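Putative cyclohexadienyl dehydrogenase and ADH prephenate dehydrogenase (Rhizobium meliloti, PDB 4WJI) probably catalyses the oxidative decarboxylation of prephenate to 4-hydroxyphenylpyruvate in tyrosine biosynthesis, and binds NADP and tyrosine. Local coordinates at residues V69-V74 against T95-T100; I12-S17 against A125-S130. All blocks are in the same frame, centred on the assembly; numbering follows the deposited sequence.

Contact 1: V69-V74 against T95-T100. With NAP (NADP nicotinamide-adenine-dinucleotide phosphate), chain B; TYR (tyrosine), chain C.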
loop_
_atom_site.group_PDB
_atom_site.type_symbol
_atom_site.label_atom_id
_atom_site.label_comp_id
_atom_site.label_asym_id
_atom_site.label_seq_id
_atom_site.Cartn_x
_atom_site.Cartn_y
_atom_site.Cartn_z
ATOM N N VAL A 69 -0.504 23.565 20.518
ATOM C CA VAL A 69 -0.767 22.576 19.462
ATOM C C VAL A 69 -1.333 21.339 20.133
ATOM O O VAL A 69 -0.654 20.692 20.953
ATOM C CB VAL A 69 0.552 22.194 18.733
ATOM C CG1 VAL A 69 0.270 21.228 17.586
ATOM C CG2 VAL A 69 1.280 23.403 18.228
ATOM N N VAL A 70 -2.554 20.989 19.741
ATOM C CA VAL A 70 -3.256 19.834 20.296
ATOM C C VAL A 70 -3.108 18.654 19.304
ATOM O O VAL A 70 -3.567 18.757 18.170
ATOM C CB VAL A 70 -4.731 20.160 20.557
ATOM C CG1 VAL A 70 -5.452 18.938 21.114
ATOM C CG2 VAL A 70 -4.858 21.346 21.504
ATOM N N SER A 71 -2.459 17.578 19.750
ATOM C CA SER A 71 -2.137 16.381 18.929
ATOM C C SER A 71 -2.571 15.113 19.658
ATOM O O SER A 71 -1.763 14.314 20.081
ATOM C CB SER A 71 -0.618 16.300 18.579
ATOM O OG SER A 71 -0.143 17.545 18.013
ATOM N N VAL A 72 -3.881 14.957 19.780
ATOM C CA VAL A 72 -4.539 13.847 20.493
ATOM C C VAL A 72 -5.586 13.203 19.568
ATOM O O VAL A 72 -5.996 13.819 18.582
ATOM C CB VAL A 72 -5.232 14.314 21.814
ATOM C CG1 VAL A 72 -4.210 14.958 22.759
ATOM C CG2 VAL A 72 -6.415 15.230 21.560
ATOM N N PRO A 73 -6.034 11.974 19.853
ATOM C CA PRO A 73 -7.103 11.404 19.022
ATOM C C PRO A 73 -8.320 12.338 18.987
ATOM O O PRO A 73 -8.614 13.030 19.986
ATOM C CB PRO A 73 -7.426 10.087 19.691
ATOM C CG PRO A 73 -6.525 9.905 20.801
ATOM C CD PRO A 73 -5.632 11.097 20.966
ATOM N N VAL A 74 -8.977 12.407 17.819
ATOM C CA VAL A 74 -9.939 13.490 17.646
ATOM C C VAL A 74 -11.101 13.476 18.620
ATOM O O VAL A 74 -11.692 14.537 18.919
ATOM C CB VAL A 74 -10.461 13.673 16.209
ATOM C CG1 VAL A 74 -9.345 14.112 15.262
ATOM C CG2 VAL A 74 -11.149 12.423 15.705
ATOM N N THR A 95 -4.208 25.567 17.954
ATOM C CA THR A 95 -4.322 24.790 16.720
ATOM C C THR A 95 -4.334 23.306 17.080
ATOM O O THR A 95 -4.124 22.898 18.211
ATOM C CB THR A 95 -3.177 25.126 15.709
ATOM O OG1 THR A 95 -3.472 24.546 14.438
ATOM C CG2 THR A 95 -1.844 24.627 16.192
ATOM N N ASP A 96 -4.674 22.517 16.112
ATOM C CA ASP A 96 -4.677 21.099 16.261
ATOM C C ASP A 96 -4.148 20.470 15.003
ATOM O O ASP A 96 -3.744 21.124 13.998
ATOM C CB ASP A 96 -6.097 20.603 16.556
ATOM C CG ASP A 96 -6.915 20.437 15.283
ATOM O OD1 ASP A 96 -6.996 21.438 14.551
ATOM O OD2 ASP A 96 -7.462 19.307 14.974
ATOM N N VAL A 97 -4.037 19.182 15.054
ATOM C CA VAL A 97 -3.530 18.418 13.903
ATOM C C VAL A 97 -4.467 17.256 13.503
ATOM O O VAL A 97 -4.063 16.357 12.784
ATOM C CB VAL A 97 -2.141 17.866 14.229
ATOM C CG1 VAL A 97 -1.139 18.994 14.405
ATOM C CG2 VAL A 97 -2.153 16.953 15.449
ATOM N N GLY A 98 -5.678 17.233 14.031
ATOM C CA GLY A 98 -6.618 16.131 13.832
ATOM C C GLY A 98 -6.924 15.762 12.385
ATOM O O GLY A 98 -6.970 16.617 11.477
ATOM N N SER A 99 -7.155 14.461 12.170
ATOM C CA SER A 99 -7.443 13.907 10.881
ATOM C C SER A 99 -8.849 14.218 10.333
ATOM O O SER A 99 -9.142 13.947 9.164
ATOM C CB SER A 99 -7.205 12.391 10.937
ATOM O OG SER A 99 -5.838 12.091 11.215
ATOM N N THR A 100 -9.718 14.684 11.216
ATOM C CA THR A 100 -11.026 15.257 10.921
ATOM C C THR A 100 -11.019 16.723 11.378
ATOM O O THR A 100 -10.253 17.089 12.269
ATOM C CB THR A 100 -12.195 14.480 11.593
ATOM O OG1 THR A 100 -12.177 14.711 12.988
ATOM C CG2 THR A 100 -12.067 13.015 11.377
HETATM P PA NAP B . -0.278 8.883 19.038
HETATM O O1A NAP B . 1.111 8.690 18.567
HETATM O O2A NAP B . -1.115 7.736 19.494
HETATM O O5B NAP B . -0.239 9.938 20.248
HETATM C C5B NAP B . -1.402 10.166 21.035
HETATM C C4B NAP B . -1.203 11.295 22.045
HETATM O O4B NAP B . -2.479 11.653 22.563
HETATM C C3B NAP B . -0.390 10.868 23.254
HETATM O O3B NAP B . 0.242 11.983 23.860
HETATM C C2B NAP B . -1.444 10.384 24.216
HETATM O O2B NAP B . -1.049 10.527 25.551
HETATM C C1B NAP B . -2.563 11.352 23.945
HETATM N N9A NAP B . -3.945 10.912 24.279
HETATM C C8A NAP B . -4.556 9.798 23.910
HETATM N N7A NAP B . -5.800 9.716 24.309
HETATM C C5A NAP B . -6.013 10.869 25.002
HETATM C C6A NAP B . -7.133 11.381 25.687
HETATM N N6A NAP B . -8.289 10.693 25.746
HETATM N N1A NAP B . -7.008 12.569 26.242
HETATM C C2A NAP B . -5.862 13.222 26.156
HETATM N N3A NAP B . -4.758 12.823 25.552
HETATM C C4A NAP B . -4.866 11.629 24.985
HETATM O O3 NAP B . -1.129 9.714 17.964
HETATM P PN NAP B . -0.734 10.636 16.721
HETATM O O1N NAP B . -0.499 9.725 15.625
HETATM O O2N NAP B . 0.289 11.612 17.094
HETATM O O5D NAP B . -2.140 11.365 16.407
HETATM C C5D NAP B . -2.538 12.546 17.057
HETATM C C4D NAP B . -3.517 13.292 16.155
HETATM O O4D NAP B . -2.898 13.498 14.902
HETATM C C3D NAP B . -4.775 12.531 15.865
HETATM O O3D NAP B . -5.886 13.412 15.890
HETATM C C2D NAP B . -4.571 11.964 14.480
HETATM O O2D NAP B . -5.808 11.804 13.834
HETATM C C1D NAP B . -3.757 13.099 13.861
HETATM N N1N NAP B . -2.845 12.711 12.774
HETATM C C2N NAP B . -2.235 11.523 12.783
HETATM C C3N NAP B . -1.385 11.154 11.769
HETATM C C7N NAP B . -0.686 9.816 11.703
HETATM O O7N NAP B . -0.245 9.443 10.649
HETATM N N7N NAP B . -0.591 9.119 12.813
HETATM C C4N NAP B . -1.170 12.048 10.753
HETATM C C5N NAP B . -1.792 13.269 10.788
HETATM C C6N NAP B . -2.661 13.588 11.796
HETATM P P2B NAP B . -0.621 9.260 26.446
HETATM O O1X NAP B . 0.309 8.443 25.613
HETATM O O2X NAP B . 0.046 9.892 27.634
HETATM O O3X NAP B . -1.857 8.459 26.809
HETATM N N TYR C . -0.441 7.332 8.794
HETATM C CA TYR C . -0.615 7.340 7.317
HETATM C C TYR C . 0.472 6.519 6.677
HETATM O O TYR C . 1.274 5.955 7.418
HETATM C CB TYR C . -0.606 8.771 6.766
HETATM C CG TYR C . -1.680 9.689 7.336
HETATM C CD1 TYR C . -2.804 9.205 8.006
HETATM C CD2 TYR C . -1.549 11.047 7.207
HETATM C CE1 TYR C . -3.760 10.063 8.522
HETATM C CE2 TYR C . -2.497 11.922 7.676
HETATM C CZ TYR C . -3.592 11.451 8.352
HETATM O OH TYR C . -4.516 12.309 8.888
HETATM O OXT TYR C . 0.511 6.453 5.426
#

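Contact 2: I12-S17 against A125-S130. With NAP (NADP nicotinamide-adenine-dinucleotide phosphate), chain B; TYR (tyrosine), chain C.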
loop_
_atom_site.group_PDB
_atom_site.type_symbol
_atom_site.label_atom_id
_atom_site.label_comp_id
_atom_site.label_asym_id
_atom_site.label_seq_id
_atom_site.Cartn_x
_atom_site.Cartn_y
_atom_site.Cartn_z
ATOM N N ILE A 12 1.982 14.127 22.642
ATOM C CA ILE A 12 3.393 14.008 22.311
ATOM C C ILE A 12 3.671 12.625 21.711
ATOM O O ILE A 12 4.731 12.040 21.900
ATOM C CB ILE A 12 4.274 14.379 23.554
ATOM C CG1 ILE A 12 5.702 14.794 23.124
ATOM C CG2 ILE A 12 4.206 13.320 24.623
ATOM C CD1 ILE A 12 5.755 16.145 22.439
ATOM N N GLY A 13 2.722 12.132 20.901
ATOM C CA GLY A 13 2.932 10.913 20.165
ATOM C C GLY A 13 3.641 11.162 18.825
ATOM O O GLY A 13 4.516 12.024 18.722
ATOM N N LEU A 14 3.242 10.417 17.786
ATOM C CA LEU A 14 3.930 10.558 16.495
ATOM C C LEU A 14 3.972 12.015 16.043
ATOM O O LEU A 14 5.030 12.568 15.688
ATOM C CB LEU A 14 3.261 9.734 15.423
ATOM C CG LEU A 14 3.896 9.902 14.037
ATOM C CD1 LEU A 14 5.257 9.242 13.949
ATOM C CD2 LEU A 14 2.994 9.301 12.987
ATOM N N ILE A 15 2.792 12.622 15.977
ATOM C CA ILE A 15 2.716 13.989 15.407
ATOM C C ILE A 15 3.271 15.037 16.354
ATOM O O ILE A 15 4.097 15.852 15.961
ATOM C CB ILE A 15 1.281 14.313 14.927
ATOM C CG1 ILE A 15 0.842 13.277 13.861
ATOM C CG2 ILE A 15 1.197 15.751 14.446
ATOM C CD1 ILE A 15 1.685 13.266 12.626
ATOM N N GLY A 16 2.790 15.018 17.585
ATOM C CA GLY A 16 3.311 15.996 18.544
ATOM C C GLY A 16 4.814 15.921 18.752
ATOM O O GLY A 16 5.510 16.967 18.831
ATOM N N SER A 17 5.346 14.708 18.797
ATOM C CA SER A 17 6.798 14.569 18.989
ATOM C C SER A 17 7.623 14.915 17.744
ATOM O O SER A 17 8.807 15.279 17.851
ATOM C CB SER A 17 7.193 13.184 19.506
ATOM O OG SER A 17 7.147 12.211 18.496
ATOM N N ALA A 125 0.669 13.965 6.564
ATOM C CA ALA A 125 1.967 13.319 6.719
ATOM C C ALA A 125 1.873 12.390 7.918
ATOM O O ALA A 125 1.354 12.760 8.960
ATOM C CB ALA A 125 3.061 14.355 7.016
ATOM N N GLY A 126 2.434 11.193 7.810
ATOM C CA GLY A 126 2.504 10.296 8.954
ATOM C C GLY A 126 3.098 8.957 8.598
ATOM O O GLY A 126 3.588 8.766 7.523
ATOM N N THR A 127 3.133 8.080 9.598
ATOM C CA THR A 127 3.588 6.712 9.435
ATOM C C THR A 127 2.558 5.846 10.162
ATOM O O THR A 127 1.588 6.369 10.728
ATOM C CB THR A 127 4.967 6.450 10.044
ATOM O OG1 THR A 127 4.880 6.421 11.479
ATOM C CG2 THR A 127 6.034 7.440 9.575
ATOM N N GLU A 128 2.755 4.528 10.174
ATOM C CA GLU A 128 1.856 3.666 10.944
ATOM C C GLU A 128 2.201 3.502 12.416
ATOM O O GLU A 128 1.492 2.776 13.150
ATOM C CB GLU A 128 1.804 2.281 10.284
ATOM C CG GLU A 128 3.068 1.391 10.466
ATOM C CD GLU A 128 4.210 1.631 9.481
ATOM O OE1 GLU A 128 4.286 2.713 8.782
ATOM O OE2 GLU A 128 5.053 0.700 9.360
ATOM N N HIS A 129 3.263 4.172 12.844
ATOM C CA HIS A 129 3.747 4.026 14.219
ATOM C C HIS A 129 3.240 5.167 15.114
ATOM O O HIS A 129 2.858 6.226 14.625
ATOM C CB HIS A 129 5.238 3.957 14.271
ATOM C CG HIS A 129 5.777 2.809 13.494
ATOM N ND1 HIS A 129 5.513 1.502 13.835
ATOM C CD2 HIS A 129 6.534 2.772 12.373
ATOM C CE1 HIS A 129 6.110 0.700 12.967
ATOM N NE2 HIS A 129 6.739 1.446 12.070
ATOM N N SER A 130 3.236 4.899 16.416
ATOM C CA SER A 130 2.668 5.810 17.412
ATOM C C SER A 130 3.599 6.010 18.595
ATOM O O SER A 130 4.536 5.219 18.811
ATOM C CB SER A 130 1.310 5.288 17.911
ATOM O OG SER A 130 0.388 5.083 16.874
HETATM P PA NAP B . -0.278 8.883 19.038
HETATM O O1A NAP B . 1.111 8.690 18.567
HETATM O O2A NAP B . -1.115 7.736 19.494
HETATM O O5B NAP B . -0.239 9.938 20.248
HETATM C C5B NAP B . -1.402 10.166 21.035
HETATM C C4B NAP B . -1.203 11.295 22.045
HETATM O O4B NAP B . -2.479 11.653 22.563
HETATM C C3B NAP B . -0.390 10.868 23.254
HETATM O O3B NAP B . 0.242 11.983 23.860
HETATM C C2B NAP B . -1.444 10.384 24.216
HETATM O O2B NAP B . -1.049 10.527 25.551
HETATM C C1B NAP B . -2.563 11.352 23.945
HETATM N N9A NAP B . -3.945 10.912 24.279
HETATM C C8A NAP B . -4.556 9.798 23.910
HETATM N N7A NAP B . -5.800 9.716 24.309
HETATM C C5A NAP B . -6.013 10.869 25.002
HETATM C C6A NAP B . -7.133 11.381 25.687
HETATM N N6A NAP B . -8.289 10.693 25.746
HETATM N N1A NAP B . -7.008 12.569 26.242
HETATM C C2A NAP B . -5.862 13.222 26.156
HETATM N N3A NAP B . -4.758 12.823 25.552
HETATM C C4A NAP B . -4.866 11.629 24.985
HETATM O O3 NAP B . -1.129 9.714 17.964
HETATM P PN NAP B . -0.734 10.636 16.721
HETATM O O1N NAP B . -0.499 9.725 15.625
HETATM O O2N NAP B . 0.289 11.612 17.094
HETATM O O5D NAP B . -2.140 11.365 16.407
HETATM C C5D NAP B . -2.538 12.546 17.057
HETATM C C4D NAP B . -3.517 13.292 16.155
HETATM O O4D NAP B . -2.898 13.498 14.902
HETATM C C3D NAP B . -4.775 12.531 15.865
HETATM O O3D NAP B . -5.886 13.412 15.890
HETATM C C2D NAP B . -4.571 11.964 14.480
HETATM O O2D NAP B . -5.808 11.804 13.834
HETATM C C1D NAP B . -3.757 13.099 13.861
HETATM N N1N NAP B . -2.845 12.711 12.774
HETATM C C2N NAP B . -2.235 11.523 12.783
HETATM C C3N NAP B . -1.385 11.154 11.769
HETATM C C7N NAP B . -0.686 9.816 11.703
HETATM O O7N NAP B . -0.245 9.443 10.649
HETATM N N7N NAP B . -0.591 9.119 12.813
HETATM C C4N NAP B . -1.170 12.048 10.753
HETATM C C5N NAP B . -1.792 13.269 10.788
HETATM C C6N NAP B . -2.661 13.588 11.796
HETATM P P2B NAP B . -0.621 9.260 26.446
HETATM O O1X NAP B . 0.309 8.443 25.613
HETATM O O2X NAP B . 0.046 9.892 27.634
HETATM O O3X NAP B . -1.857 8.459 26.809
HETATM N N TYR C . -0.441 7.332 8.794
HETATM C CA TYR C . -0.615 7.340 7.317
HETATM C C TYR C . 0.472 6.519 6.677
HETATM O O TYR C . 1.274 5.955 7.418
HETATM C CB TYR C . -0.606 8.771 6.766
HETATM C CG TYR C . -1.680 9.689 7.336
HETATM C CD1 TYR C . -2.804 9.205 8.006
HETATM C CD2 TYR C . -1.549 11.047 7.207
HETATM C CE1 TYR C . -3.760 10.063 8.522
HETATM C CE2 TYR C . -2.497 11.922 7.676
HETATM C CZ TYR C . -3.592 11.451 8.352
HETATM O OH TYR C . -4.516 12.309 8.888
HETATM O OXT TYR C . 0.511 6.453 5.426
#

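Contact 1: V69-V74 against T95-T100
Val69 and Val70 pair in parallel with Thr95 and Asp96, the two strands of a beta-alpha-beta unit in the Rossmann-type nucleotide-binding domain. Val70 N donates to Thr95 O at 2.9 Å, and a weak bond runs back from Val97 N to Val70 O. Asp96 ends its strand in an Asx turn: OD2 accepts from Gly98 N, above the carboxylate plane, and forms a salt bridge with Lys101.

The side-chain packing has two sites. With CG1 anti to its carbonyl carbon (chi1 -65°), Val97 has CG2 3.3 Å from Ser71 OG, and CG1 touches Val69 CG1, the side chains crossing at about a right angle. Farther on, Val74 CG1 lies 3.7 Å from Gly98 CA, where a beta carbon would clash.

Both loops line the NADP site. Val72 O accepts from NADP O3D at 2.7 Å, and Pro73 lays CD 3.4 Å from adenine C8A. An alanine in place of Pro73 would probably open a gap beside the adenine, whose C8A and N7A would lose their CD and CG contacts. Ser99 OG bridges the two ligands, 2.6 Å from NADP O2D and 2.7 Å from OH of the bound tyrosine.

Contact 2: I12-S17 against A125-S130
His129 meets Leu14 through its carbonyl oxygen, while its imidazole ring leads away; one face of that ring carries CD of Glu128, whose carboxylate is salt-bridged to Arg226, 3.6 Å above the plane and offset toward the rim. The other flat group is the nicotinamide of NADP. Ile15 lays CD1 over one face, 3.6 Å from C4N, the hydride-accepting carbon; OH of the bound tyrosine lies on the opposite side of the ring plane. Ala125 O sits near the ring edge, 3.2 Å from C4N. Ile15 CD1 also touches Ala125 O, a buried carbonyl with no hydrogen-bond partner.

Leu14 carries most of the contact between the two segments. Its CG stands anti to the backbone N (chi1 177°), which sends the branched end into the curve of 125-130. There CD2 comes 3.5 Å from His129 O and 3.6 Å from Thr127 N, and both methyls touch Thr127 OG1. That hydroxyl oxygen is held by His129 N in an ST turn. The meeting is thus methyl groups against backbone and hydroxyl atoms.

Polar bonds go to the ligands instead. Leu14 N donates to NADP O1A and Ile15 N to O2N, nearly straight (164° and 169°), so successive amides grip both phosphates of the pyrophosphate; the helix start would probably favour their negative charge. Gly13 lies against the cofactor, where a beta carbon would clash with O5B. Thr127 O accepts from the amino group of the bound tyrosine at 3.0 Å.

Gly13 and Gly16 fit the GxGxxG pattern of a Rossmann fold, with Gly13 as N-cap of helix 14-26. This helix start faces the loop between strands 117-123 and 144-147, with Ile15 also packing on Val97 and, farther out, Glu128 on Arg283 of the second subunit.

How the contacts relate
Contact 1 is fully buried; contact 2 is only partly so, running from buried Ile15 to exposed His129. The chemistry changes accordingly: backbone bonds between adjacent parallel strands join 69-74 to 95-100, whereas 12-17 and 125-130 meet by van der Waals contact and share the cofactor. The two contacts touch where Val97 CG2 packs on Ile15 CG2 at 3.7 Å and Ser71 CB rests near Gly16 N. Contact 1 holds the hydroxyls of the nicotinamide ribose and packs on the adenine; contact 2 holds the pyrophosphate and, through Ile12 N, O3B of the adenosine ribose; both lie against the nicotinamide. The bound tyrosine is reached from both, at its phenol by Ser99 and at its amino end by Thr127.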